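Long-range contact in 3-carboxy-cis,cis-muconate cycloisomerase (Acinetobacter calcoaceticus, PDB 1Q5N), which is a cycloisomerase of the largely helical lyase superfamily that also contains adenylosuccinate lyase: residues A[17-21]-A[121-125]. Residues are numbered along the deposited sequence; the frame is centred on the assembly and turned at random.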
loop_
_atom_site.group_PDB
_atom_site.type_symbol
_atom_site.label_atom_id
_atom_site.label_comp_id
_atom_site.label_asym_id
_atom_site.label_seq_id
_atom_site.Cartn_x
_atom_site.Cartn_y
_atom_site.Cartn_z
ATOM N N VAL A 17 24.769 4.555 -3.650
ATOM C CA VAL A 17 23.632 3.906 -4.262
ATOM C C VAL A 17 22.859 4.929 -5.121
ATOM O O VAL A 17 22.360 4.590 -6.157
ATOM C CB VAL A 17 22.767 3.210 -3.173
ATOM C CG1 VAL A 17 21.426 2.713 -3.751
ATOM C CG2 VAL A 17 23.577 2.051 -2.577
ATOM N N THR A 18 22.785 6.181 -4.699
ATOM C CA THR A 18 22.127 7.215 -5.496
ATOM C C THR A 18 22.856 7.432 -6.856
ATOM O O THR A 18 22.228 7.704 -7.893
ATOM C CB THR A 18 22.087 8.559 -4.702
ATOM O OG1 THR A 18 21.169 8.401 -3.631
ATOM C CG2 THR A 18 21.591 9.722 -5.548
ATOM N N GLU A 19 24.183 7.320 -6.835
ATOM C CA GLU A 19 24.969 7.490 -8.046
ATOM C C GLU A 19 24.706 6.319 -8.989
ATOM O O GLU A 19 24.585 6.525 -10.191
ATOM C CB GLU A 19 26.459 7.552 -7.707
ATOM C CG GLU A 19 27.213 8.647 -8.471
ATOM C CD GLU A 19 28.676 8.774 -7.994
ATOM O OE1 GLU A 19 28.914 9.215 -6.808
ATOM O OE2 GLU A 19 29.576 8.414 -8.827
ATOM N N ILE A 20 24.622 5.097 -8.453
ATOM C CA ILE A 20 24.370 3.956 -9.309
ATOM C C ILE A 20 23.050 4.101 -10.085
ATOM O O ILE A 20 22.951 3.623 -11.223
ATOM C CB ILE A 20 24.378 2.627 -8.492
ATOM C CG1 ILE A 20 25.826 2.270 -8.138
ATOM C CG2 ILE A 20 23.764 1.465 -9.287
ATOM C CD1 ILE A 20 25.922 1.174 -7.096
ATOM N N PHE A 21 22.067 4.786 -9.489
ATOM C CA PHE A 21 20.746 4.999 -10.107
ATOM C C PHE A 21 20.528 6.354 -10.732
ATOM O O PHE A 21 19.406 6.701 -11.114
ATOM C CB PHE A 21 19.628 4.695 -9.089
ATOM C CG PHE A 21 19.481 3.204 -8.784
ATOM C CD1 PHE A 21 18.862 2.344 -9.699
ATOM C CD2 PHE A 21 20.026 2.650 -7.616
ATOM C CE1 PHE A 21 18.791 0.928 -9.460
ATOM C CE2 PHE A 21 19.965 1.236 -7.364
ATOM C CZ PHE A 21 19.352 0.386 -8.284
ATOM N N GLN A 121 22.792 -2.536 -12.383
ATOM C CA GLN A 121 22.676 -1.595 -11.291
ATOM C C GLN A 121 22.412 -2.357 -9.972
ATOM O O GLN A 121 23.043 -2.078 -8.960
ATOM C CB GLN A 121 21.539 -0.602 -11.550
ATOM C CG GLN A 121 21.837 0.474 -12.594
ATOM C CD GLN A 121 20.598 1.324 -12.879
ATOM O OE1 GLN A 121 19.541 0.778 -13.177
ATOM N NE2 GLN A 121 20.719 2.659 -12.784
ATOM N N CYS A 122 21.484 -3.308 -9.991
ATOM C CA CYS A 122 21.157 -4.077 -8.810
ATOM C C CYS A 122 22.383 -4.836 -8.302
ATOM O O CYS A 122 22.562 -5.009 -7.084
ATOM C CB CYS A 122 20.032 -5.087 -9.114
ATOM S SG CYS A 122 18.380 -4.340 -9.363
ATOM N N ARG A 123 23.213 -5.329 -9.228
ATOM C CA ARG A 123 24.376 -6.055 -8.778
ATOM C C ARG A 123 25.279 -5.139 -7.973
ATOM O O ARG A 123 25.751 -5.505 -6.897
ATOM C CB ARG A 123 25.164 -6.655 -9.946
ATOM C CG ARG A 123 26.368 -7.477 -9.447
ATOM C CD ARG A 123 27.056 -8.250 -10.583
ATOM N NE ARG A 123 27.506 -7.401 -11.693
ATOM C CZ ARG A 123 27.949 -7.876 -12.867
ATOM N NH1 ARG A 123 28.003 -9.201 -13.093
ATOM N NH2 ARG A 123 28.345 -7.025 -13.810
ATOM N N ASP A 124 25.509 -3.943 -8.483
ATOM C CA ASP A 124 26.397 -3.037 -7.800
ATOM C C ASP A 124 25.819 -2.472 -6.485
ATOM O O ASP A 124 26.545 -2.324 -5.499
ATOM C CB ASP A 124 26.809 -1.889 -8.737
ATOM C CG ASP A 124 27.830 -2.332 -9.819
ATOM O OD1 ASP A 124 28.411 -3.426 -9.685
ATOM O OD2 ASP A 124 28.041 -1.592 -10.809
ATOM N N ALA A 125 24.524 -2.142 -6.466
ATOM C CA ALA A 125 23.932 -1.598 -5.248
ATOM C C ALA A 125 23.777 -2.711 -4.199
ATOM O O ALA A 125 23.846 -2.434 -3.014
ATOM C CB ALA A 125 22.574 -0.904 -5.565
HETATM O O HOH W 1 18.003 4.176 -12.570
#
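Q121 reaches across to the end of helix 15-20 and gives an N-H of its amide to the carbonyl of I20: NE2 lies 2.9 Å from I20 O, with an N-H...O angle of 152° and the donor slightly out of the carbonyl plane. A water takes a second N-H, 3.1 Å from Q121 NE2, and donates in turn to F21 O, so two bonds fix the rotation of the amide. Its plane stands 48° from the F21 ring, whose CD1 sits 3.6 Å from Q121 NE2, while the aliphatic part of Q121 runs past I20 in the opposite direction.

Beside this bond, I20 carries much of the apolar contact. With CG1 anti to its carbonyl carbon (chi1 -75°), CD1 is carried across to helix 110-146, where it meets D124 CB at 3.6 Å and the backbone N of A125. The CB of A125 then touches F21 CE2 at 3.8 Å and, more loosely, V17 CG1.

The short helix 15-20, near the N-terminus, packs on the long helix 110-146, one of the long helices that build the elongated core of the lyase fold. F21 is the first residue to leave helical geometry, and its ring meets that of F335 on helix 323-351, which also touches A125. On the side of helix 23-43, Y29 packs against both I20 and Q121, and its hydroxyl hydrogen-bonds D124 OD2.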